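PDB 3BJR: putative carboxylesterase, which probably hydrolyses carboxylic esters with an alpha/beta-hydrolase fold, its natural substrate not being established. Local coordinates for residues A[48-52]-A[120-124]; A[211-216]-A[242-248]; A[58-64]-A[86-92]. All blocks are in the same frame, centred on the assembly; numbering follows the deposited sequence.

All three contacts reach one mixed sheet. Contact 2 is the most buried, with seven of thirteen touching residues buried and one exposed; contact 1 lies nearer the surface, with two of eight buried and three exposed, and contact 3 has as many buried as exposed. Contact 1 lies where strand 50-56 begins; contacts 2 and 3 lie at the C-terminal ends of parallel strands, the edge on which alpha/beta hydrolases usually carry their active site. Strand 50-56 leads into the loop of contact 3. Contact 1 is mostly backbone ladder, contact 2 is rich in side-chain hydrogen bonds and adjoins the second subunit, and contact 3 is chiefly apolar packing with one water joining Y88 OH to the 58-64 backbone.

Contact 1 of 3, residues A[48-52]-A[120-124]; sequences TNLPA and HIDPQ
L50 and I121 form a parallel beta bridge in this alpha/beta-hydrolase fold, where strand 50-56 starts beside the short strand 121-122. L50 N donates to H120 O (2.8 Å), and D122 N returns the bond to L50 O at 172°, the donor standing above the carbonyl plane. H120 ends the preceding helix with a Schellman motif, and its carbonyl is the one that accepts from L50 N. N49 runs alongside this backbone. Its CB lies 3.6 Å from D122 N, its CG passes I121 O, its OD1 rests near H120 CA at 3.6 Å, and its ND2 approaches I121 O at an angle too poor for a hydrogen bond. A chi1 of -86°, with CG beside the backbone N, lays the amide along 120-122. On the bridge's buried side, I121 CG2 meets A52 CB at 3.9 Å, with L112, F84 and I126 packed around the isoleucine. An alanine here would probably leave a gap where the branches now pack among A52, L112 and F84, and A52 CB without its contact to CG2. Beyond the bridge, D122 makes an Asx turn: its OD1 accepts from Q124 N at 2.9 Å, on the anti side of the carboxylate.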
loop_
_atom_site.group_PDB
_atom_site.type_symbol
_atom_site.label_atom_id
_atom_site.label_comp_id
_atom_site.label_asym_id
_atom_site.label_seq_id
_atom_site.Cartn_x
_atom_site.Cartn_y
_atom_site.Cartn_z
ATOM N N THR A 48 -24.393 -23.014 -10.345
ATOM C CA THR A 48 -23.630 -22.402 -9.253
ATOM C C THR A 48 -23.897 -20.877 -8.983
ATOM O O THR A 48 -24.595 -20.177 -9.728
ATOM C CB THR A 48 -22.119 -22.672 -9.403
ATOM O OG1 THR A 48 -21.609 -21.963 -10.543
ATOM C CG2 THR A 48 -21.876 -24.200 -9.509
ATOM N N ASN A 49 -23.316 -20.407 -7.887
ATOM C CA ASN A 49 -23.545 -19.102 -7.341
ATOM C C ASN A 49 -22.303 -18.248 -7.475
ATOM O O ASN A 49 -21.196 -18.749 -7.368
ATOM C CB ASN A 49 -23.896 -19.281 -5.851
ATOM C CG ASN A 49 -25.406 -19.559 -5.590
ATOM O OD1 ASN A 49 -26.243 -19.598 -6.511
ATOM N ND2 ASN A 49 -25.754 -19.703 -4.298
ATOM N N LEU A 50 -22.490 -16.948 -7.659
ATOM C CA LEU A 50 -21.392 -16.012 -7.870
ATOM C C LEU A 50 -21.173 -15.040 -6.728
ATOM O O LEU A 50 -22.097 -14.706 -6.025
ATOM C CB LEU A 50 -21.661 -15.180 -9.140
ATOM C CG LEU A 50 -21.756 -15.896 -10.494
ATOM C CD1 LEU A 50 -22.052 -14.870 -11.545
ATOM C CD2 LEU A 50 -20.462 -16.652 -10.799
ATOM N N PRO A 51 -19.948 -14.533 -6.582
ATOM C CA PRO A 51 -19.722 -13.479 -5.594
ATOM C C PRO A 51 -20.454 -12.227 -6.053
ATOM O O PRO A 51 -20.782 -12.096 -7.227
ATOM C CB PRO A 51 -18.213 -13.265 -5.623
ATOM C CG PRO A 51 -17.760 -13.810 -6.942
ATOM C CD PRO A 51 -18.736 -14.867 -7.346
ATOM N N ALA A 52 -20.750 -11.338 -5.134
ATOM C CA ALA A 52 -21.499 -10.135 -5.458
ATOM C C ALA A 52 -20.771 -8.920 -4.874
ATOM O O ALA A 52 -20.233 -8.969 -3.765
ATOM C CB ALA A 52 -22.919 -10.222 -4.931
ATOM N N HIS A 120 -28.609 -15.793 -7.941
ATOM C CA HIS A 120 -27.395 -16.589 -8.083
ATOM C C HIS A 120 -26.213 -16.034 -7.384
ATOM O O HIS A 120 -25.121 -16.036 -7.926
ATOM C CB HIS A 120 -27.063 -16.807 -9.558
ATOM C CG HIS A 120 -28.179 -17.441 -10.309
ATOM N ND1 HIS A 120 -28.917 -16.758 -11.249
ATOM C CD2 HIS A 120 -28.733 -18.670 -10.208
ATOM C CE1 HIS A 120 -29.849 -17.554 -11.725
ATOM N NE2 HIS A 120 -29.766 -18.717 -11.106
ATOM N N ILE A 121 -26.459 -15.534 -6.182
ATOM C CA ILE A 121 -25.446 -14.975 -5.342
ATOM C C ILE A 121 -25.032 -16.001 -4.290
ATOM O O ILE A 121 -25.838 -16.645 -3.661
ATOM C CB ILE A 121 -25.945 -13.672 -4.638
ATOM C CG1 ILE A 121 -26.227 -12.561 -5.670
ATOM C CG2 ILE A 121 -24.970 -13.196 -3.577
ATOM C CD1 ILE A 121 -26.838 -11.324 -5.072
ATOM N N ASP A 122 -23.746 -16.109 -4.083
ATOM C CA ASP A 122 -23.209 -16.895 -3.027
ATOM C C ASP A 122 -23.367 -15.969 -1.811
ATOM O O ASP A 122 -22.681 -14.947 -1.714
ATOM C CB ASP A 122 -21.758 -17.191 -3.319
ATOM C CG ASP A 122 -21.092 -17.961 -2.221
ATOM O OD1 ASP A 122 -21.579 -17.914 -1.070
ATOM O OD2 ASP A 122 -20.064 -18.588 -2.509
ATOM N N PRO A 123 -24.220 -16.353 -0.837
ATOM C CA PRO A 123 -24.478 -15.418 0.277
ATOM C C PRO A 123 -23.295 -15.258 1.219
ATOM O O PRO A 123 -23.356 -14.437 2.133
ATOM C CB PRO A 123 -25.670 -16.047 1.006
ATOM C CG PRO A 123 -25.549 -17.530 0.728
ATOM C CD PRO A 123 -24.894 -17.652 -0.648
ATOM N N GLN A 124 -22.227 -16.023 1.015
ATOM C CA GLN A 124 -21.005 -15.854 1.810
ATOM C C GLN A 124 -19.926 -15.079 1.090
ATOM O O GLN A 124 -18.779 -15.020 1.564
ATOM C CB GLN A 124 -20.468 -17.213 2.213
ATOM C CG GLN A 124 -21.441 -17.871 3.182
ATOM C CD GLN A 124 -21.164 -19.326 3.373
ATOM O OE1 GLN A 124 -20.008 -19.741 3.486
ATOM N NE2 GLN A 124 -22.234 -20.124 3.399
#

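Contact 2 of 3, residues A[211-216]-A[242-248]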
loop_
_atom_site.group_PDB
_atom_site.type_symbol
_atom_site.label_atom_id
_atom_site.label_comp_id
_atom_site.label_asym_id
_atom_site.label_seq_id
_atom_site.Cartn_x
_atom_site.Cartn_y
_atom_site.Cartn_z
ATOM N N TRP A 211 -7.156 0.979 -1.269
ATOM C CA TRP A 211 -6.232 1.720 -2.108
ATOM C C TRP A 211 -6.638 3.180 -2.135
ATOM O O TRP A 211 -7.826 3.528 -2.029
ATOM C CB TRP A 211 -6.045 1.136 -3.500
ATOM C CG TRP A 211 -6.972 1.577 -4.539
ATOM C CD1 TRP A 211 -6.727 2.489 -5.515
ATOM C CD2 TRP A 211 -8.284 1.071 -4.778
ATOM N NE1 TRP A 211 -7.830 2.619 -6.321
ATOM C CE2 TRP A 211 -8.788 1.737 -5.905
ATOM C CE3 TRP A 211 -9.067 0.119 -4.153
ATOM C CZ2 TRP A 211 -10.064 1.502 -6.402
ATOM C CZ3 TRP A 211 -10.322 -0.134 -4.652
ATOM C CH2 TRP A 211 -10.813 0.562 -5.761
ATOM N N THR A 212 -5.626 4.042 -2.192
ATOM C CA THR A 212 -5.872 5.485 -2.287
ATOM C C THR A 212 -4.669 6.149 -2.956
ATOM O O THR A 212 -3.740 5.459 -3.466
ATOM C CB THR A 212 -6.262 6.124 -0.909
ATOM O OG1 THR A 212 -6.840 7.428 -1.110
ATOM C CG2 THR A 212 -5.114 6.228 -0.023
ATOM N N THR A 213 -4.715 7.474 -3.006
ATOM C CA THR A 213 -3.643 8.271 -3.593
ATOM C C THR A 213 -2.753 8.904 -2.508
ATOM O O THR A 213 -3.250 9.333 -1.438
ATOM C CB THR A 213 -4.210 9.318 -4.579
ATOM O OG1 THR A 213 -3.118 10.004 -5.189
ATOM C CG2 THR A 213 -5.176 10.317 -3.875
ATOM N N ALA A 214 -1.431 8.919 -2.755
ATOM C CA ALA A 214 -0.462 9.454 -1.814
ATOM C C ALA A 214 -0.239 10.967 -1.966
ATOM O O ALA A 214 0.127 11.636 -0.990
ATOM C CB ALA A 214 0.895 8.734 -1.991
ATOM N N ASP A 215 -0.520 11.506 -3.160
ATOM C CA ASP A 215 -0.054 12.837 -3.498
ATOM C C ASP A 215 -1.141 13.852 -3.801
ATOM O O ASP A 215 -0.978 14.700 -4.665
ATOM C CB ASP A 215 0.960 12.741 -4.660
ATOM C CG ASP A 215 0.350 12.218 -5.954
ATOM O OD1 ASP A 215 -0.505 11.319 -5.898
ATOM O OD2 ASP A 215 0.743 12.706 -7.041
ATOM N N ASP A 216 -2.264 13.745 -3.109
ATOM C CA ASP A 216 -3.277 14.786 -3.221
ATOM C C ASP A 216 -2.882 15.790 -2.138
ATOM O O ASP A 216 -3.073 15.520 -0.955
ATOM C CB ASP A 216 -4.678 14.261 -2.970
ATOM C CG ASP A 216 -5.741 15.362 -3.104
ATOM O OD1 ASP A 216 -5.394 16.562 -2.985
ATOM O OD2 ASP A 216 -6.910 15.038 -3.329
ATOM N N VAL A 242 -1.157 2.566 -1.448
ATOM C CA VAL A 242 -1.159 4.038 -1.539
ATOM C C VAL A 242 -0.308 4.375 -2.779
ATOM O O VAL A 242 0.914 4.286 -2.756
ATOM C CB VAL A 242 -0.643 4.735 -0.252
ATOM C CG1 VAL A 242 -0.953 6.224 -0.292
ATOM C CG2 VAL A 242 -1.308 4.175 0.958
ATOM N N PHE A 243 -0.985 4.714 -3.867
ATOM C CA PHE A 243 -0.340 5.002 -5.135
ATOM C C PHE A 243 -0.120 6.493 -5.342
ATOM O O PHE A 243 -0.881 7.314 -4.843
ATOM C CB PHE A 243 -1.270 4.622 -6.303
ATOM C CG PHE A 243 -1.538 3.152 -6.502
ATOM C CD1 PHE A 243 -0.744 2.414 -7.373
ATOM C CD2 PHE A 243 -2.643 2.550 -5.952
ATOM C CE1 PHE A 243 -0.991 1.089 -7.624
ATOM C CE2 PHE A 243 -2.920 1.236 -6.220
ATOM C CZ PHE A 243 -2.053 0.486 -7.047
ATOM N N LYS A 244 0.896 6.853 -6.113
ATOM C CA LYS A 244 1.026 8.225 -6.565
ATOM C C LYS A 244 0.032 8.395 -7.770
ATOM O O LYS A 244 0.406 8.273 -8.941
ATOM C CB LYS A 244 2.437 8.501 -6.967
ATOM C CG LYS A 244 2.712 9.928 -7.360
ATOM C CD LYS A 244 4.090 10.046 -7.947
ATOM C CE LYS A 244 4.155 11.061 -9.048
ATOM N NZ LYS A 244 5.456 10.945 -9.772
ATOM N N HIS A 245 -1.215 8.708 -7.445
ATOM C CA HIS A 245 -2.331 8.805 -8.402
ATOM C C HIS A 245 -2.953 10.193 -8.601
ATOM O O HIS A 245 -3.953 10.335 -9.342
ATOM C CB HIS A 245 -3.436 7.835 -7.960
ATOM C CG HIS A 245 -3.271 6.434 -8.468
ATOM N ND1 HIS A 245 -4.222 5.459 -8.240
ATOM C CD2 HIS A 245 -2.322 5.862 -9.247
ATOM C CE1 HIS A 245 -3.831 4.334 -8.807
ATOM N NE2 HIS A 245 -2.690 4.551 -9.432
ATOM N N GLY A 246 -2.371 11.197 -7.944
ATOM C CA GLY A 246 -2.817 12.571 -8.083
ATOM C C GLY A 246 -3.962 12.893 -7.158
ATOM O O GLY A 246 -4.236 12.137 -6.227
ATOM N N PRO A 247 -4.642 14.019 -7.411
ATOM C CA PRO A 247 -5.806 14.417 -6.613
ATOM C C PRO A 247 -6.891 13.360 -6.599
ATOM O O PRO A 247 -7.076 12.691 -7.602
ATOM C CB PRO A 247 -6.315 15.683 -7.326
ATOM C CG PRO A 247 -5.142 16.200 -8.118
ATOM C CD PRO A 247 -4.342 14.987 -8.496
ATOM N N HIS A 248 -7.612 13.233 -5.481
ATOM C CA HIS A 248 -8.701 12.253 -5.327
ATOM C C HIS A 248 -9.716 12.287 -6.496
ATOM O O HIS A 248 -10.077 11.247 -7.024
ATOM C CB HIS A 248 -9.437 12.418 -3.978
ATOM C CG HIS A 248 -8.772 11.737 -2.819
ATOM N ND1 HIS A 248 -7.663 12.250 -2.180
ATOM C CD2 HIS A 248 -9.068 10.582 -2.177
ATOM C CE1 HIS A 248 -7.300 11.440 -1.197
ATOM N NE2 HIS A 248 -8.135 10.416 -1.175
HETATM O O HOH W 1 -7.728 8.490 1.122
#
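The H248 imidazole carries the methyl of T213 on one face: CG2 stands 3.7 Å from the ring centroid, a CH-pi contact offset toward the rim. At its edge, in the ring plane, lie the carboxylate carbon of D216 and a water that links H248 NE2 to T212 OG1. The F243 ring has H245 CE1 over one face and T212 O at its edge, while the H245 ring is itself covered over its centre by F243 CB. W211 CD1 meets F243 CE2 at 4.1 Å.

D216 OD2 is gripped twice by H248, through N (2.9 Å, nearly straight at 176°) and through ND1 (3.1 Å), the two donors coming from opposite faces of the carboxylate plane. D216 OD1 is bound by I218 N, which helps fix the group's rotation. T213 divides its branches: with OG1 anti to the backbone N (chi1 -176°), the hydroxyl donates to G246 O at 2.6 Å on a lone pair in the carbonyl plane and accepts from H245 N, while CG2 is left for the imidazole. D215 OD1 takes G246 N at 2.8 Å on its syn side. The H248 side chain lies near, without touching, the residues of a possible GxSxG nucleophile elbow, so its pairing with D216 is consistent with the acid and histidine of an alpha/beta-hydrolase triad.

The strands pair in parallel through F243 N to T212 O and A214 N to F243 O, closing the beta-alpha-beta unit of strand 208-213, helix 222-233 and strand 238-243. H248 opens helix 248-257, W211 packs on Y169 and W271, and the sheet continues antiparallel from V242 into the second subunit, where K244 NZ is hydrogen-bonded to N282 and salt-bridged to D281, both of that chain.

Contact 3 of 3, residues A[58-64]-A[86-92]; sequences GGSYTHI and LEYTLLT
I64 presses its CD1 over the centre of the Y88 ring, 3.5 Å from the centroid and only 14° off the normal. The bend at chi2 (-73°) folds this methyl down onto the aromatic face, while CG1 rests against L90 CD2 and CG2 against E87 CG. Y88 takes the less usual chi1 of 50°, its CG between the backbone N and the carbonyl carbon, which sends the ring across to the loop 58-64. There its OH binds P57 O and receives a water that also donates to H63 O and accepts from Y61 N. The Y61 ring meets Y88 rim to rim, CD1 to CE1 at 3.8 Å, with neither ring over the other's face. Y61 O accepts from L91 N at 2.9 Å, the bond almost perfectly straight, and L91 CD1 packs against Y61 CB at 3.7 Å. L90 CD1 reaches H63 CA at 3.6 Å. In relatives the glycine-rich turn after strand 50-56 helps form the oxyanion hole, and G58-G59 probably does likewise. The loop precedes helix 66-77; 86-87 end strand 82-87, the rest of that segment being loop, and V133 and I137 of helix 133-153 pack on both tyrosines, while P101 and D104 of helix 100-114 touch Y88.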
loop_
_atom_site.group_PDB
_atom_site.type_symbol
_atom_site.label_atom_id
_atom_site.label_comp_id
_atom_site.label_asym_id
_atom_site.label_seq_id
_atom_site.Cartn_x
_atom_site.Cartn_y
_atom_site.Cartn_z
ATOM N N GLY A 58 -19.260 7.793 -4.595
ATOM C CA GLY A 58 -18.963 9.065 -4.019
ATOM C C GLY A 58 -20.110 9.991 -4.241
ATOM O O GLY A 58 -21.252 9.554 -4.452
ATOM N N GLY A 59 -19.810 11.291 -4.266
ATOM C CA GLY A 59 -20.833 12.298 -4.502
ATOM C C GLY A 59 -20.994 13.354 -3.433
ATOM O O GLY A 59 -21.910 14.176 -3.533
ATOM N N SER A 60 -20.123 13.339 -2.413
ATOM C CA SER A 60 -20.118 14.357 -1.328
ATOM C C SER A 60 -21.417 14.462 -0.559
ATOM O O SER A 60 -21.634 15.453 0.126
ATOM C CB SER A 60 -19.753 15.759 -1.873
ATOM O OG SER A 60 -18.507 15.669 -2.490
ATOM N N TYR A 61 -22.264 13.431 -0.669
ATOM C CA TYR A 61 -23.590 13.379 -0.041
ATOM C C TYR A 61 -24.536 14.391 -0.642
ATOM O O TYR A 61 -25.583 14.635 -0.071
ATOM C CB TYR A 61 -23.565 13.511 1.504
ATOM C CG TYR A 61 -22.632 12.519 2.146
ATOM C CD1 TYR A 61 -22.959 11.168 2.218
ATOM C CD2 TYR A 61 -21.396 12.922 2.646
ATOM C CE1 TYR A 61 -22.042 10.231 2.766
ATOM C CE2 TYR A 61 -20.528 12.023 3.203
ATOM C CZ TYR A 61 -20.854 10.683 3.267
ATOM O OH TYR A 61 -19.944 9.823 3.814
ATOM N N THR A 62 -24.200 14.945 -1.813
ATOM C CA THR A 62 -25.088 15.919 -2.490
ATOM C C THR A 62 -25.845 15.311 -3.687
ATOM O O THR A 62 -26.917 15.778 -4.067
ATOM C CB THR A 62 -24.290 17.169 -2.968
ATOM O OG1 THR A 62 -23.278 16.757 -3.900
ATOM C CG2 THR A 62 -23.634 17.892 -1.796
ATOM N N HIS A 63 -25.275 14.251 -4.260
ATOM C CA HIS A 63 -25.810 13.596 -5.436
ATOM C C HIS A 63 -25.130 12.236 -5.506
ATOM O O HIS A 63 -24.169 11.981 -4.773
ATOM C CB HIS A 63 -25.464 14.426 -6.702
ATOM C CG HIS A 63 -24.020 14.332 -7.107
ATOM N ND1 HIS A 63 -23.611 13.752 -8.291
ATOM C CD2 HIS A 63 -22.887 14.707 -6.468
ATOM C CE1 HIS A 63 -22.289 13.745 -8.347
ATOM N NE2 HIS A 63 -21.827 14.299 -7.243
ATOM N N ILE A 64 -25.640 11.341 -6.346
ATOM C CA ILE A 64 -24.942 10.076 -6.624
ATOM C C ILE A 64 -24.494 10.185 -8.090
ATOM O O ILE A 64 -25.325 10.462 -8.956
ATOM C CB ILE A 64 -25.835 8.830 -6.358
ATOM C CG1 ILE A 64 -26.146 8.653 -4.848
ATOM C CG2 ILE A 64 -25.169 7.551 -6.865
ATOM C CD1 ILE A 64 -24.950 8.142 -3.999
ATOM N N LEU A 86 -25.364 1.268 -4.976
ATOM C CA LEU A 86 -26.284 1.855 -4.010
ATOM C C LEU A 86 -26.389 3.357 -4.145
ATOM O O LEU A 86 -25.408 4.045 -3.969
ATOM C CB LEU A 86 -25.810 1.511 -2.566
ATOM C CG LEU A 86 -26.659 2.032 -1.395
ATOM C CD1 LEU A 86 -28.080 1.452 -1.404
ATOM C CD2 LEU A 86 -25.919 1.773 -0.117
ATOM N N GLU A 87 -27.585 3.853 -4.453
ATOM C CA GLU A 87 -27.894 5.258 -4.379
ATOM C C GLU A 87 -28.419 5.472 -2.939
ATOM O O GLU A 87 -29.557 5.194 -2.633
ATOM C CB GLU A 87 -28.933 5.667 -5.417
ATOM C CG GLU A 87 -28.458 5.508 -6.833
ATOM C CD GLU A 87 -29.503 5.956 -7.832
ATOM O OE1 GLU A 87 -29.746 7.170 -7.877
ATOM O OE2 GLU A 87 -30.066 5.115 -8.565
ATOM N N TYR A 88 -27.527 5.884 -2.056
ATOM C CA TYR A 88 -27.841 6.111 -0.652
ATOM C C TYR A 88 -28.450 7.478 -0.350
ATOM O O TYR A 88 -28.514 8.350 -1.211
ATOM C CB TYR A 88 -26.591 5.888 0.203
ATOM C CG TYR A 88 -25.313 6.609 -0.260
ATOM C CD1 TYR A 88 -25.074 7.951 0.046
ATOM C CD2 TYR A 88 -24.337 5.935 -0.967
ATOM C CE1 TYR A 88 -23.909 8.580 -0.367
ATOM C CE2 TYR A 88 -23.172 6.574 -1.391
ATOM C CZ TYR A 88 -22.971 7.901 -1.103
ATOM O OH TYR A 88 -21.824 8.525 -1.502
ATOM N N THR A 89 -28.933 7.626 0.884
ATOM C CA THR A 89 -29.542 8.874 1.361
ATOM C C THR A 89 -28.573 10.035 1.250
ATOM O O THR A 89 -27.396 9.920 1.616
ATOM C CB THR A 89 -30.005 8.746 2.829
ATOM O OG1 THR A 89 -30.836 7.601 2.918
ATOM C CG2 THR A 89 -30.782 9.984 3.304
ATOM N N LEU A 90 -29.088 11.153 0.736
ATOM C CA LEU A 90 -28.297 12.348 0.524
ATOM C C LEU A 90 -28.733 13.444 1.490
ATOM O O LEU A 90 -29.732 13.312 2.184
ATOM C CB LEU A 90 -28.449 12.813 -0.950
ATOM C CG LEU A 90 -28.120 11.797 -2.059
ATOM C CD1 LEU A 90 -28.559 12.312 -3.435
ATOM C CD2 LEU A 90 -26.706 11.455 -2.029
ATOM N N LEU A 91 -27.967 14.527 1.535
ATOM C CA LEU A 91 -28.284 15.688 2.394
ATOM C C LEU A 91 -29.617 16.294 2.050
ATOM O O LEU A 91 -30.321 16.784 2.928
ATOM C CB LEU A 91 -27.185 16.738 2.303
ATOM C CG LEU A 91 -25.909 16.334 3.044
ATOM C CD1 LEU A 91 -24.621 16.956 2.440
ATOM C CD2 LEU A 91 -26.092 16.664 4.529
ATOM N N THR A 92 -29.980 16.250 0.775
ATOM C CA THR A 92 -31.293 16.739 0.331
ATOM C C THR A 92 -32.458 15.857 0.783
ATOM O O THR A 92 -33.579 16.337 0.880
ATOM C CB THR A 92 -31.346 16.914 -1.202
ATOM O OG1 THR A 92 -30.636 15.833 -1.823
ATOM C CG2 THR A 92 -30.707 18.265 -1.615
HETATM O O HOH W 2 -22.887 11.109 -2.309
#